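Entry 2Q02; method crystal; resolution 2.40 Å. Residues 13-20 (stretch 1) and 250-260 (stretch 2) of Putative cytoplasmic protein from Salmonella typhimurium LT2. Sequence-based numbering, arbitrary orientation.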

# COMPACT_ATOMS: atom_id res chain seq x y z
N ARG A 13 -4.33 -7.33 3.37
CA ARG A 13 -4.81 -8.69 3.16
C ARG A 13 -3.84 -9.61 2.41
O ARG A 13 -4.05 -10.83 2.41
CB ARG A 13 -6.17 -8.70 2.46
CG ARG A 13 -6.86 -10.06 2.55
CD ARG A 13 -8.16 -10.13 1.76
NE ARG A 13 -8.76 -11.48 1.86
CZ ARG A 13 -9.54 -12.04 0.93
NH1 ARG A 13 -9.84 -11.39 -0.18
NH2 ARG A 13 -10.02 -13.26 1.13
N LYS A 14 -2.80 -9.07 1.77
CA LYS A 14 -1.80 -9.92 1.09
C LYS A 14 -1.09 -10.88 2.03
O LYS A 14 -0.56 -11.89 1.58
CB LYS A 14 -0.76 -9.09 0.33
CG LYS A 14 -0.11 -9.83 -0.87
CD LYS A 14 -0.94 -9.72 -2.14
CE LYS A 14 -0.46 -10.66 -3.24
NZ LYS A 14 -1.55 -11.27 -4.09
N ILE A 15 -1.06 -10.56 3.33
CA ILE A 15 -0.43 -11.42 4.36
C ILE A 15 -1.18 -12.74 4.60
O ILE A 15 -0.62 -13.69 5.13
CB ILE A 15 -0.26 -10.63 5.70
CG1 ILE A 15 0.79 -11.27 6.60
CG2 ILE A 15 -1.58 -10.47 6.45
CD1 ILE A 15 1.23 -10.36 7.74
N ALA A 16 -2.44 -12.80 4.18
CA ALA A 16 -3.30 -13.94 4.48
C ALA A 16 -4.03 -14.48 3.25
O ALA A 16 -5.27 -14.45 3.21
CB ALA A 16 -4.32 -13.55 5.55
N PRO A 17 -3.27 -15.00 2.27
CA PRO A 17 -3.87 -15.50 1.02
C PRO A 17 -4.86 -16.66 1.23
O PRO A 17 -5.78 -16.82 0.43
CB PRO A 17 -2.66 -15.98 0.21
CG PRO A 17 -1.61 -16.28 1.23
CD PRO A 17 -1.81 -15.20 2.28
N GLY A 18 -4.67 -17.44 2.29
CA GLY A 18 -5.49 -18.62 2.52
C GLY A 18 -6.76 -18.37 3.32
O GLY A 18 -7.59 -19.26 3.44
N LEU A 19 -6.94 -17.17 3.86
CA LEU A 19 -8.08 -16.88 4.73
C LEU A 19 -9.22 -16.18 4.01
O LEU A 19 -9.00 -15.22 3.25
CB LEU A 19 -7.64 -15.97 5.89
CG LEU A 19 -6.64 -16.59 6.86
CD1 LEU A 19 -6.25 -15.57 7.93
CD2 LEU A 19 -7.23 -17.86 7.49
N SER A 20 -10.44 -16.64 4.29
CA SER A 20 -11.63 -15.93 3.83
C SER A 20 -11.64 -14.55 4.46
O SER A 20 -10.93 -14.29 5.43
CB SER A 20 -12.90 -16.66 4.23
OG SER A 20 -13.24 -16.35 5.57
N GLN A 250 5.96 -17.71 0.40
CA GLN A 250 6.18 -18.32 1.73
C GLN A 250 4.97 -18.06 2.65
O GLN A 250 4.72 -18.82 3.58
CB GLN A 250 7.42 -17.73 2.42
CG GLN A 250 8.82 -18.13 1.89
CD GLN A 250 9.94 -17.34 2.63
OE1 GLN A 250 10.09 -17.43 3.86
NE2 GLN A 250 10.69 -16.53 1.87
N LEU A 251 4.25 -16.97 2.40
CA LEU A 251 3.08 -16.61 3.19
C LEU A 251 1.99 -17.69 3.18
O LEU A 251 1.38 -17.95 4.23
CB LEU A 251 2.45 -15.31 2.69
CG LEU A 251 3.27 -14.03 2.88
CD1 LEU A 251 2.65 -12.92 2.05
CD2 LEU A 251 3.34 -13.61 4.34
N ALA A 252 1.75 -18.29 2.02
CA ALA A 252 0.70 -19.32 1.87
C ALA A 252 0.86 -20.50 2.83
O ALA A 252 -0.12 -21.16 3.13
CB ALA A 252 0.66 -19.83 0.44
N SER A 253 2.08 -20.75 3.29
CA SER A 253 2.35 -21.87 4.20
C SER A 253 2.12 -21.55 5.69
O SER A 253 2.31 -22.42 6.55
CB SER A 253 3.79 -22.36 3.99
OG SER A 253 4.74 -21.33 4.29
N TRP A 254 1.73 -20.31 5.98
CA TRP A 254 1.54 -19.83 7.37
C TRP A 254 0.14 -20.14 7.94
O TRP A 254 -0.87 -19.80 7.32
CB TRP A 254 1.73 -18.30 7.42
CG TRP A 254 3.12 -17.78 7.11
CD1 TRP A 254 4.18 -18.48 6.66
CD2 TRP A 254 3.56 -16.42 7.24
NE1 TRP A 254 5.27 -17.66 6.51
CE2 TRP A 254 4.91 -16.39 6.86
CE3 TRP A 254 2.94 -15.24 7.66
CZ2 TRP A 254 5.66 -15.21 6.87
CZ3 TRP A 254 3.68 -14.07 7.66
CH2 TRP A 254 5.03 -14.07 7.27
N SER A 255 0.10 -20.73 9.13
CA SER A 255 -1.17 -20.86 9.86
C SER A 255 -1.62 -19.50 10.42
O SER A 255 -0.86 -18.52 10.41
CB SER A 255 -1.03 -21.86 11.00
OG SER A 255 -0.22 -21.35 12.03
N GLU A 256 -2.86 -19.43 10.90
CA GLU A 256 -3.40 -18.21 11.50
C GLU A 256 -2.60 -17.78 12.72
O GLU A 256 -2.52 -16.58 13.03
CB GLU A 256 -4.85 -18.40 11.93
CG GLU A 256 -5.87 -18.39 10.81
CD GLU A 256 -7.30 -18.28 11.34
OE1 GLU A 256 -7.48 -17.57 12.34
OE2 GLU A 256 -8.22 -18.90 10.76
N ALA A 257 -2.05 -18.77 13.43
CA ALA A 257 -1.16 -18.53 14.56
C ALA A 257 0.15 -17.88 14.10
O ALA A 257 0.57 -16.87 14.66
CB ALA A 257 -0.90 -19.84 15.32
N GLU A 258 0.79 -18.47 13.07
CA GLU A 258 2.05 -17.95 12.52
C GLU A 258 1.90 -16.50 12.02
O GLU A 258 2.81 -15.68 12.21
CB GLU A 258 2.54 -18.86 11.38
CG GLU A 258 3.82 -18.41 10.65
CD GLU A 258 5.12 -18.98 11.25
OE1 GLU A 258 5.32 -20.23 11.23
OE2 GLU A 258 5.94 -18.16 11.72
N ILE A 259 0.75 -16.21 11.40
CA ILE A 259 0.41 -14.86 10.93
C ILE A 259 0.33 -13.91 12.11
O ILE A 259 0.87 -12.79 12.04
CB ILE A 259 -0.94 -14.82 10.17
CG1 ILE A 259 -0.84 -15.51 8.81
CG2 ILE A 259 -1.41 -13.40 9.91
CD1 ILE A 259 -2.21 -15.64 8.11
N GLU A 260 -0.34 -14.33 13.18
CA GLU A 260 -0.45 -13.50 14.39
C GLU A 260 0.94 -13.20 14.96
O GLU A 260 1.20 -12.08 15.38
CB GLU A 260 -1.34 -14.17 15.45
CG GLU A 260 -2.86 -14.21 15.12
CD GLU A 260 -3.70 -14.99 16.15
OE1 GLU A 260 -4.07 -14.41 17.18
OE2 GLU A 260 -4.01 -16.17 15.92
O HOH W 1 -1.06 -16.83 5.41

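The centre of this contact is apolar. The CA-to-CB bond of Ile-259, on the helix that begins at Glu-256, points toward stretch 1. Its CD1 lies 3.9 Å from Ala-16 CB and 4.0 Å from Leu-19 CD1. The same methyl is 3.9 Å from Ile-15 O, so it rests against backbone as well as side chains. Ala-16 directs its CA-to-CB bond away overall, yet its small methyl still touches Ile-259.

Ile-15 has the largest area covered by the other stretch, 80 Å². It is buried, and its CA-to-CB bond runs sideways to stretch 2. Its CG1 is 4.1 Å from Leu-251 CD2 and 4.2 Å from Trp-254 CZ3. The indole meets it obliquely. These are van der Waals contacts that keep hydrocarbon surface away from water. The CA-to-CB bond of Leu-251 points toward stretch 1, and the residue also packs on the backbone: its CD1 comes within 3.4 Å of Lys-14 O. This is a close packing contact, since a methyl offers no conventional hydrogen bond. The end of the Lys-14 side chain leads away from stretch 2.

Farther out, the CA-to-CB bond of Pro-17 points toward stretch 2. Its CD is 4.3 Å from Leu-251 CB, and its CG is 3.9 Å from Ala-252 CA. The backbones come near each other here, with the CA atoms of Pro-17 and Ala-252 6.0 Å apart. The CA atoms of Ile-15 and Leu-251 are 6.4 Å apart.

No direct hydrogen bond joins the stretches. A water bridges them instead, donating to Ile-15 O at 3.2 Å and to Leu-251 O at 2.9 Å, measured from the water O. Both acceptors are carbonyls, which cannot bond to each other, so the water supplies the hydrogens that link them.

Each stretch also braces its own fold. A type I turn runs from Ala-16 to Leu-19, with Leu-19 N donating to Ala-16 O at 3.3 Å. Arg-13 NH2 donates to Leu-19 O at 3.1 Å, tying the start of stretch 1 to the end of this turn. In stretch 2, Trp-254 N donates to Leu-251 O at 3.0 Å. That carbonyl therefore accepts from both the backbone and the water. Ser-255 caps the following helix: its OG accepts from Glu-258 N at 3.2 Å.

At the polar edge, Glu-256 brings the end of its side chain nearer to stretch 1. Its OE2 lies 3.6 Å from Leu-19 CD2, a contact between a carboxylate oxygen and a methyl. Its OE1 is hydrogen-bonded elsewhere in the structure.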